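Local structure of oligopeptide ABC transporter, periplasmic oligopeptide-binding protein, putative (Thermotoga maritima MSB8, 5IPW) at residues Gly336-Ile341 / Gly593-Pro598; Asp229-Thr234 / Thr246-Gln251; Val50-Lys55 / Val264-Asn269. The protein probably binds oligopeptides in the periplasm and hands them to an ABC transporter for uptake. All blocks are in the same frame, centred on the assembly; numbering follows the deposited sequence.

Contact 1: Gly336-Ile341 / Gly593-Pro598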
loop_
_atom_site.group_PDB
_atom_site.type_symbol
_atom_site.label_atom_id
_atom_site.label_comp_id
_atom_site.label_asym_id
_atom_site.label_seq_id
_atom_site.Cartn_x
_atom_site.Cartn_y
_atom_site.Cartn_z
ATOM N N GLY A 336 -1.679 -8.071 9.020
ATOM C CA GLY A 336 -2.110 -9.419 9.370
ATOM C C GLY A 336 -2.056 -9.692 10.862
ATOM O O GLY A 336 -2.667 -10.644 11.349
ATOM N N SER A 337 -1.295 -8.866 11.575
ATOM C CA SER A 337 -1.278 -8.866 13.019
ATOM C C SER A 337 -0.709 -7.557 13.510
ATOM O O SER A 337 0.167 -6.981 12.878
ATOM C CB SER A 337 -0.414 -10.005 13.542
ATOM O OG SER A 337 -0.092 -9.778 14.902
ATOM N N ALA A 338 -1.208 -7.089 14.642
ATOM C CA ALA A 338 -0.636 -5.922 15.292
ATOM C C ALA A 338 0.618 -6.299 16.087
ATOM O O ALA A 338 1.446 -5.436 16.386
ATOM C CB ALA A 338 -1.657 -5.281 16.210
ATOM N N SER A 339 0.750 -7.579 16.442
ATOM C CA SER A 339 1.878 -8.036 17.256
ATOM C C SER A 339 2.070 -9.544 17.164
ATOM O O SER A 339 1.412 -10.293 17.874
ATOM C CB SER A 339 1.677 -7.625 18.717
ATOM O OG SER A 339 2.835 -7.895 19.490
ATOM N N ARG A 340 2.974 -9.970 16.281
ATOM C CA ARG A 340 3.278 -11.388 16.080
ATOM C C ARG A 340 4.668 -11.741 16.606
ATOM O O ARG A 340 5.437 -10.859 16.982
ATOM C CB ARG A 340 3.134 -11.794 14.603
ATOM C CG ARG A 340 3.843 -10.923 13.572
ATOM C CD ARG A 340 5.344 -11.174 13.437
ATOM N NE ARG A 340 5.908 -10.319 12.393
ATOM C CZ ARG A 340 7.041 -10.541 11.725
ATOM N NH1 ARG A 340 7.795 -11.609 11.972
ATOM N NH2 ARG A 340 7.421 -9.674 10.792
ATOM N N ILE A 341 4.971 -13.039 16.628
ATOM C CA ILE A 341 6.251 -13.542 17.121
ATOM C C ILE A 341 6.803 -14.626 16.204
ATOM O O ILE A 341 6.059 -15.394 15.592
ATOM C CB ILE A 341 6.130 -14.100 18.559
ATOM C CG1 ILE A 341 7.511 -14.321 19.183
ATOM C CG2 ILE A 341 5.330 -15.399 18.591
ATOM C CD1 ILE A 341 7.453 -14.696 20.651
ATOM N N GLY A 593 -5.411 -9.003 14.417
ATOM C CA GLY A 593 -5.012 -8.413 13.152
ATOM C C GLY A 593 -6.005 -7.314 12.813
ATOM O O GLY A 593 -6.930 -7.036 13.579
ATOM N N GLU A 594 -5.791 -6.665 11.679
ATOM C CA GLU A 594 -6.784 -5.770 11.086
ATOM C C GLU A 594 -7.271 -4.631 11.983
ATOM O O GLU A 594 -8.473 -4.446 12.150
ATOM C CB GLU A 594 -7.978 -6.591 10.591
ATOM C CG GLU A 594 -7.585 -7.616 9.538
ATOM C CD GLU A 594 -8.751 -8.451 9.042
ATOM O OE1 GLU A 594 -8.611 -9.088 7.977
ATOM O OE2 GLU A 594 -9.803 -8.483 9.715
ATOM N N ASP A 595 -6.342 -3.853 12.536
ATOM C CA ASP A 595 -6.714 -2.654 13.297
ATOM C C ASP A 595 -7.759 -1.849 12.533
ATOM O O ASP A 595 -7.761 -1.817 11.303
ATOM C CB ASP A 595 -5.511 -1.728 13.528
ATOM C CG ASP A 595 -4.444 -2.346 14.400
ATOM O OD1 ASP A 595 -3.924 -3.418 14.029
ATOM O OD2 ASP A 595 -4.108 -1.741 15.440
ATOM N N LEU A 596 -8.639 -1.184 13.263
ATOM C CA LEU A 596 -9.569 -0.270 12.636
ATOM C C LEU A 596 -8.771 0.964 12.252
ATOM O O LEU A 596 -7.955 1.438 13.033
ATOM C CB LEU A 596 -10.706 0.093 13.596
ATOM C CG LEU A 596 -12.118 0.192 13.019
ATOM C CD1 LEU A 596 -12.555 -1.085 12.312
ATOM C CD2 LEU A 596 -13.080 0.504 14.149
ATOM N N SER A 597 -8.987 1.449 11.033
ATOM C CA SER A 597 -8.359 2.671 10.530
ATOM C C SER A 597 -9.469 3.526 9.936
ATOM O O SER A 597 -9.611 3.608 8.717
ATOM C CB SER A 597 -7.307 2.336 9.466
ATOM O OG SER A 597 -6.612 3.502 9.053
ATOM N N PRO A 598 -10.273 4.153 10.800
ATOM C CA PRO A 598 -11.542 4.707 10.368
ATOM C C PRO A 598 -11.444 6.037 9.641
ATOM O O PRO A 598 -10.469 6.774 9.783
ATOM C CB PRO A 598 -12.298 4.892 11.681
ATOM C CG PRO A 598 -11.226 5.204 12.658
ATOM C CD PRO A 598 -10.061 4.345 12.244
#
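Ala338 and Asp595 make the one side-chain contact between residues 336-341 and 593-598. The methyl group of Ala338 points toward the other segment, and the aspartate answers with one branch of its carboxylate, OD1 lying 3.7 Å from Ala338 CB. The second oxygen, OD2, stands farther from that methyl. The first torsion of Asp595 (chi1 -65°) sets CG beside the backbone N and anti to the carbonyl carbon, and from there OD1 ends nearer Ala338 than the direction of the CB bond alone would suggest. OD1 also takes a weak hydrogen bond from Asn335, the residue just before the first segment.

Elsewhere main chain meets main chain. Gly593 CA lies 3.8 Å from Ser337 CA and 3.7 Å from Gly336 O, an approach that depends on Gly593 having no side chain, since a CB there would run into Gly336 O. Ser337 and Glu594 turn their side chains away from the junction. Glu594 bonds to Ser392, while Ser337 OG stays with its own chain, accepting from Ser339 N at 2.8 Å in an ST turn. This turn rounds the corner at residues 338 and 339. Just past it, Ser339 OG bonds to His450 and Trp454, and Arg340 forms a salt bridge with Asp516.

Residues 336-341 lead from the sheet containing strand 326-333 to the sheet containing strand 340-343, and residues 593-598 run back from the second sheet to the first. Such a pair of neighbouring crossings is consistent with the two-segment hinge that joins the lobes of periplasmic binding proteins.

Contact 2: Asp229-Thr234 / Thr246-Gln251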
loop_
_atom_site.group_PDB
_atom_site.type_symbol
_atom_site.label_atom_id
_atom_site.label_comp_id
_atom_site.label_asym_id
_atom_site.label_seq_id
_atom_site.Cartn_x
_atom_site.Cartn_y
_atom_site.Cartn_z
ATOM N N ASP A 229 6.727 20.697 -9.464
ATOM C CA ASP A 229 6.185 20.447 -8.128
ATOM C C ASP A 229 4.664 20.550 -8.178
ATOM O O ASP A 229 4.116 21.652 -8.273
ATOM C CB ASP A 229 6.754 21.482 -7.144
ATOM C CG ASP A 229 6.414 21.175 -5.698
ATOM O OD1 ASP A 229 5.265 20.791 -5.408
ATOM O OD2 ASP A 229 7.296 21.333 -4.834
ATOM N N PHE A 230 3.987 19.405 -8.088
ATOM C CA PHE A 230 2.524 19.355 -8.206
ATOM C C PHE A 230 1.787 20.116 -7.104
ATOM O O PHE A 230 0.641 20.508 -7.279
ATOM C CB PHE A 230 2.033 17.908 -8.210
ATOM C CG PHE A 230 1.914 17.313 -6.844
ATOM C CD1 PHE A 230 0.726 17.431 -6.124
ATOM C CD2 PHE A 230 2.985 16.651 -6.261
ATOM C CE1 PHE A 230 0.607 16.884 -4.858
ATOM C CE2 PHE A 230 2.874 16.107 -4.991
ATOM C CZ PHE A 230 1.684 16.224 -4.288
ATOM N N LEU A 231 2.443 20.281 -5.962
ATOM C CA LEU A 231 1.858 20.912 -4.789
ATOM C C LEU A 231 2.047 22.419 -4.836
ATOM O O LEU A 231 1.111 23.173 -4.599
ATOM C CB LEU A 231 2.531 20.341 -3.537
ATOM C CG LEU A 231 2.019 20.715 -2.142
ATOM C CD1 LEU A 231 0.652 20.102 -1.881
ATOM C CD2 LEU A 231 3.003 20.235 -1.088
ATOM N N GLU A 232 3.263 22.847 -5.162
ATOM C CA GLU A 232 3.664 24.259 -5.085
ATOM C C GLU A 232 3.332 25.042 -6.354
ATOM O O GLU A 232 2.926 26.203 -6.278
ATOM C CB GLU A 232 5.177 24.377 -4.827
ATOM C CG GLU A 232 5.699 23.671 -3.577
ATOM C CD GLU A 232 5.514 24.468 -2.296
ATOM O OE1 GLU A 232 5.844 23.922 -1.215
ATOM O OE2 GLU A 232 5.049 25.632 -2.362
ATOM N N ASN A 233 3.518 24.416 -7.519
ATOM C CA ASN A 233 3.425 25.139 -8.788
ATOM C C ASN A 233 2.029 25.146 -9.421
ATOM O O ASN A 233 1.649 24.250 -10.168
ATOM C CB ASN A 233 4.451 24.618 -9.783
ATOM C CG ASN A 233 4.495 25.448 -11.048
ATOM O OD1 ASN A 233 3.925 26.537 -11.100
ATOM N ND2 ASN A 233 5.153 24.929 -12.083
ATOM N N THR A 234 1.297 26.205 -9.114
ATOM C CA THR A 234 -0.004 26.525 -9.706
ATOM C C THR A 234 -0.014 26.544 -11.250
ATOM O O THR A 234 -1.076 26.434 -11.878
ATOM C CB THR A 234 -0.484 27.877 -9.107
ATOM O OG1 THR A 234 -1.274 27.605 -7.943
ATOM C CG2 THR A 234 -1.289 28.733 -10.084
ATOM N N THR A 246 -4.085 27.865 -5.170
ATOM C CA THR A 246 -3.495 28.723 -4.132
ATOM C C THR A 246 -2.200 28.125 -3.593
ATOM O O THR A 246 -1.890 26.962 -3.846
ATOM C CB THR A 246 -4.451 28.983 -2.938
ATOM O OG1 THR A 246 -4.585 27.799 -2.135
ATOM C CG2 THR A 246 -5.815 29.454 -3.414
ATOM N N ASP A 247 -1.452 28.936 -2.851
ATOM C CA ASP A 247 -0.184 28.515 -2.266
ATOM C C ASP A 247 -0.466 27.619 -1.065
ATOM O O ASP A 247 -1.394 27.887 -0.311
ATOM C CB ASP A 247 0.621 29.745 -1.822
ATOM C CG ASP A 247 2.080 29.425 -1.567
ATOM O OD1 ASP A 247 2.840 29.290 -2.552
ATOM O OD2 ASP A 247 2.467 29.295 -0.386
ATOM N N PRO A 248 0.332 26.559 -0.870
ATOM C CA PRO A 248 0.113 25.694 0.295
ATOM C C PRO A 248 0.478 26.307 1.657
ATOM O O PRO A 248 0.114 25.745 2.688
ATOM C CB PRO A 248 0.996 24.478 0.006
ATOM C CG PRO A 248 2.035 24.960 -0.937
ATOM C CD PRO A 248 1.407 26.058 -1.740
ATOM N N THR A 249 1.191 27.430 1.669
ATOM C CA THR A 249 1.503 28.121 2.925
ATOM C C THR A 249 0.320 28.961 3.393
ATOM O O THR A 249 0.187 29.199 4.588
ATOM C CB THR A 249 2.745 29.030 2.819
ATOM O OG1 THR A 249 2.461 30.136 1.958
ATOM C CG2 THR A 249 3.955 28.255 2.299
ATOM N N GLU A 250 -0.527 29.418 2.467
ATOM C CA GLU A 250 -1.779 30.080 2.846
ATOM C C GLU A 250 -2.574 29.123 3.724
ATOM O O GLU A 250 -2.327 27.910 3.710
ATOM C CB GLU A 250 -2.606 30.495 1.623
ATOM C CG GLU A 250 -1.995 31.626 0.803
ATOM C CD GLU A 250 -2.715 31.866 -0.519
ATOM O OE1 GLU A 250 -3.877 32.334 -0.502
ATOM O OE2 GLU A 250 -2.113 31.596 -1.586
ATOM N N GLN A 251 -3.505 29.658 4.512
ATOM C CA GLN A 251 -4.229 28.818 5.468
ATOM C C GLN A 251 -5.237 27.909 4.768
ATOM O O GLN A 251 -5.539 26.828 5.263
ATOM C CB GLN A 251 -4.890 29.644 6.582
ATOM C CG GLN A 251 -6.186 30.359 6.221
ATOM C CD GLN A 251 -7.056 30.634 7.443
ATOM O OE1 GLN A 251 -7.051 29.868 8.413
ATOM N NE2 GLN A 251 -7.820 31.724 7.396
#
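The flat carboxylate of Glu232 meets the ring of Pro248 at its CG and CD atoms, the two side chains crossing at about a right angle. Glu232 OE2 lies 3.4 Å from Pro248 CG and 3.7 Å from Pro248 CD, whereas OE1 is more distant. A bend in the glutamate chain (chi2 -82°) swings CD round toward the proline. Leu231 approaches the same ring, with its CG 4.4 Å from Pro248 CG. The ring of Phe230 carries Leu231 CB over the centre of one face, 4.1 Å above the plane, and Phe230 also touches Arg73 and Ser77 of helix 73-80.

Glu232 OE2 and Asp247 OD1 come within 4.3 Å of each other, and this closeness of like charges may make one of the two easier to protonate. Each segment is shaped by an aspartate. Asp229 OD1 accepts from both Leu231 N and Glu232 N, the latter from well above the carboxylate plane, and is also salt-bridged to Arg73. Asp247 OD2 takes Thr249 N at 3.1 Å. Trp67 and Tyr253 pack on Pro248 as well, and Tyr253 OH bonds to Leu231 O.

The contact thus brings together two loops, each with an Asx turn, that flank strand 242-244 in the sequence: one follows helix 220-227, and the other is the connection of the beta hairpin formed by strands 242-244 and 252-257.

Contact 3: Val50-Lys55 / Val264-Asn269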
loop_
_atom_site.group_PDB
_atom_site.type_symbol
_atom_site.label_atom_id
_atom_site.label_comp_id
_atom_site.label_asym_id
_atom_site.label_seq_id
_atom_site.Cartn_x
_atom_site.Cartn_y
_atom_site.Cartn_z
ATOM N N VAL A 50 -16.532 5.466 -15.514
ATOM C CA VAL A 50 -16.439 5.128 -14.107
ATOM C C VAL A 50 -17.809 4.801 -13.560
ATOM O O VAL A 50 -18.739 5.570 -13.727
ATOM C CB VAL A 50 -15.813 6.290 -13.340
ATOM C CG1 VAL A 50 -15.800 6.024 -11.834
ATOM C CG2 VAL A 50 -14.408 6.503 -13.857
ATOM N N GLN A 51 -17.932 3.642 -12.926
ATOM C CA GLN A 51 -19.180 3.287 -12.282
ATOM C C GLN A 51 -19.133 3.717 -10.820
ATOM O O GLN A 51 -18.219 3.341 -10.086
ATOM C CB GLN A 51 -19.462 1.799 -12.379
ATOM C CG GLN A 51 -20.841 1.435 -11.867
ATOM C CD GLN A 51 -21.047 -0.056 -11.860
ATOM O OE1 GLN A 51 -20.907 -0.711 -12.902
ATOM N NE2 GLN A 51 -21.364 -0.615 -10.690
ATOM N N PRO A 52 -20.115 4.516 -10.399
ATOM C CA PRO A 52 -20.141 4.987 -9.035
ATOM C C PRO A 52 -20.106 3.886 -7.995
ATOM O O PRO A 52 -20.639 2.806 -8.213
ATOM C CB PRO A 52 -21.473 5.716 -8.942
ATOM C CG PRO A 52 -21.725 6.206 -10.314
ATOM C CD PRO A 52 -21.094 5.216 -11.245
ATOM N N VAL A 53 -19.491 4.189 -6.858
ATOM C CA VAL A 53 -19.517 3.302 -5.713
ATOM C C VAL A 53 -20.944 3.090 -5.234
ATOM O O VAL A 53 -21.287 2.006 -4.791
ATOM C CB VAL A 53 -18.661 3.855 -4.554
ATOM C CG1 VAL A 53 -18.974 3.145 -3.247
ATOM C CG2 VAL A 53 -17.186 3.721 -4.890
ATOM N N GLU A 54 -21.768 4.125 -5.325
ATOM C CA GLU A 54 -23.066 4.117 -4.673
ATOM C C GLU A 54 -24.167 4.514 -5.631
ATOM O O GLU A 54 -25.179 3.827 -5.746
ATOM C CB GLU A 54 -23.024 5.089 -3.498
ATOM C CG GLU A 54 -24.151 4.953 -2.498
ATOM C CD GLU A 54 -24.097 6.041 -1.442
ATOM O OE1 GLU A 54 -25.182 6.487 -0.996
ATOM O OE2 GLU A 54 -22.974 6.457 -1.072
ATOM N N LYS A 55 -23.987 5.644 -6.297
ATOM C CA LYS A 55 -24.964 6.106 -7.248
ATOM C C LYS A 55 -24.389 7.201 -8.112
ATOM O O LYS A 55 -23.323 7.739 -7.826
ATOM C CB LYS A 55 -26.211 6.613 -6.530
ATOM C CG LYS A 55 -25.955 7.772 -5.584
ATOM C CD LYS A 55 -27.174 8.072 -4.719
ATOM C CE LYS A 55 -28.223 8.836 -5.500
ATOM N NZ LYS A 55 -29.405 9.155 -4.661
ATOM N N VAL A 264 -15.375 10.014 -17.331
ATOM C CA VAL A 264 -16.773 10.332 -17.108
ATOM C C VAL A 264 -17.487 9.231 -16.330
ATOM O O VAL A 264 -16.954 8.149 -16.103
ATOM C CB VAL A 264 -17.527 10.562 -18.435
ATOM C CG1 VAL A 264 -16.859 11.657 -19.259
ATOM C CG2 VAL A 264 -17.606 9.276 -19.255
ATOM N N ASP A 265 -18.686 9.583 -15.901
ATOM C CA ASP A 265 -19.716 8.694 -15.371
ATOM C C ASP A 265 -20.252 7.706 -16.362
ATOM O O ASP A 265 -20.119 7.886 -17.563
ATOM C CB ASP A 265 -20.952 9.547 -15.069
ATOM C CG ASP A 265 -21.109 9.825 -13.660
ATOM O OD1 ASP A 265 -20.222 9.416 -12.893
ATOM O OD2 ASP A 265 -22.122 10.450 -13.315
ATOM N N ILE A 266 -20.985 6.729 -15.845
ATOM C CA ILE A 266 -21.863 5.928 -16.684
ATOM C C ILE A 266 -22.946 6.770 -17.376
ATOM O O ILE A 266 -23.423 6.386 -18.428
ATOM C CB ILE A 266 -22.487 4.726 -15.928
ATOM C CG1 ILE A 266 -23.303 5.166 -14.713
ATOM C CG2 ILE A 266 -21.396 3.761 -15.488
ATOM C CD1 ILE A 266 -23.966 4.019 -13.970
ATOM N N GLU A 267 -23.345 7.900 -16.802
ATOM C CA GLU A 267 -24.268 8.827 -17.485
ATOM C C GLU A 267 -23.571 9.902 -18.329
ATOM O O GLU A 267 -24.221 10.828 -18.806
ATOM C CB GLU A 267 -25.190 9.515 -16.468
ATOM C CG GLU A 267 -26.215 8.596 -15.812
ATOM C CD GLU A 267 -27.351 8.207 -16.752
ATOM O OE1 GLU A 267 -28.144 9.090 -17.126
ATOM O OE2 GLU A 267 -27.448 7.011 -17.117
ATOM N N GLY A 268 -22.261 9.805 -18.506
ATOM C CA GLY A 268 -21.525 10.802 -19.297
ATOM C C GLY A 268 -21.186 12.130 -18.617
ATOM O O GLY A 268 -20.747 13.066 -19.288
ATOM N N ASN A 269 -21.386 12.231 -17.304
ATOM C CA ASN A 269 -20.880 13.378 -16.538
ATOM C C ASN A 269 -19.344 13.379 -16.469
ATOM O O ASN A 269 -18.741 12.416 -16.006
ATOM C CB ASN A 269 -21.436 13.378 -15.104
ATOM C CG ASN A 269 -22.948 13.499 -15.057
ATOM O OD1 ASN A 269 -23.520 14.425 -15.619
ATOM N ND2 ASN A 269 -23.601 12.557 -14.381
#
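Val50 and Val264 are joined backbone to backbone in the tightest part of this contact. Val50 N donates to Val264 O at 2.8 Å, and Val50 CB lies 3.5 Å from the same oxygen. Beyond this bond the pairing slackens: Ile266 N reaches Val50 O only through a weak, bent bond of 3.3 Å.

Here the side chain of Ile266 takes over. Its CG1 is placed between the backbone N and carbonyl carbon (chi1 59°), and both CG1 and CD1 stand 4.1 Å from Pro52 CD. The other branch, CG2, covers Gln51 CA at 3.9 Å and also touches Val50 O. An alanine here would probably open a gap beside Pro52 and leave Gln51 CA without its apolar cover.

Gln51 marks the solvent side: its CB still brushes Ile266 CG2, but the rest of its extended chain leads away. Asp265, which opens the type I turn ending at Gly268, is tied to Asn269 just beyond that turn. Asn269 ND2 donates almost straight (174°) to the anti side of Asp265 OD2, which is also bonded by Tyr273 OH.

Strand 48-51 forms the middle of a small three-stranded sheet, parallel to strand 263-265 and antiparallel to the N-terminal strand 2-4, while Met627 from near the C-terminus packs on Val50.

In the fold
The three contacts are separate, with none touching another. Contacts 1 and 3 come nearest, about 15 Å between nearest atoms, while contact 2 stays about 20 Å from each of them by the same measure. Contact 1 is nearest the centre of the chain, 15 Å from it, centre to centre, against 26 Å for contact 2 and 25 Å for contact 3. In sequence, contact 2 falls wholly within the 208 residues that separate the two segments of contact 3, and contact 1 opens only after both have closed. Contact 1 occupies the probable hinge between lobes; contact 2 packs two loops together and contact 3 lies between neighbouring strands of one small sheet, their centres 30 Å apart.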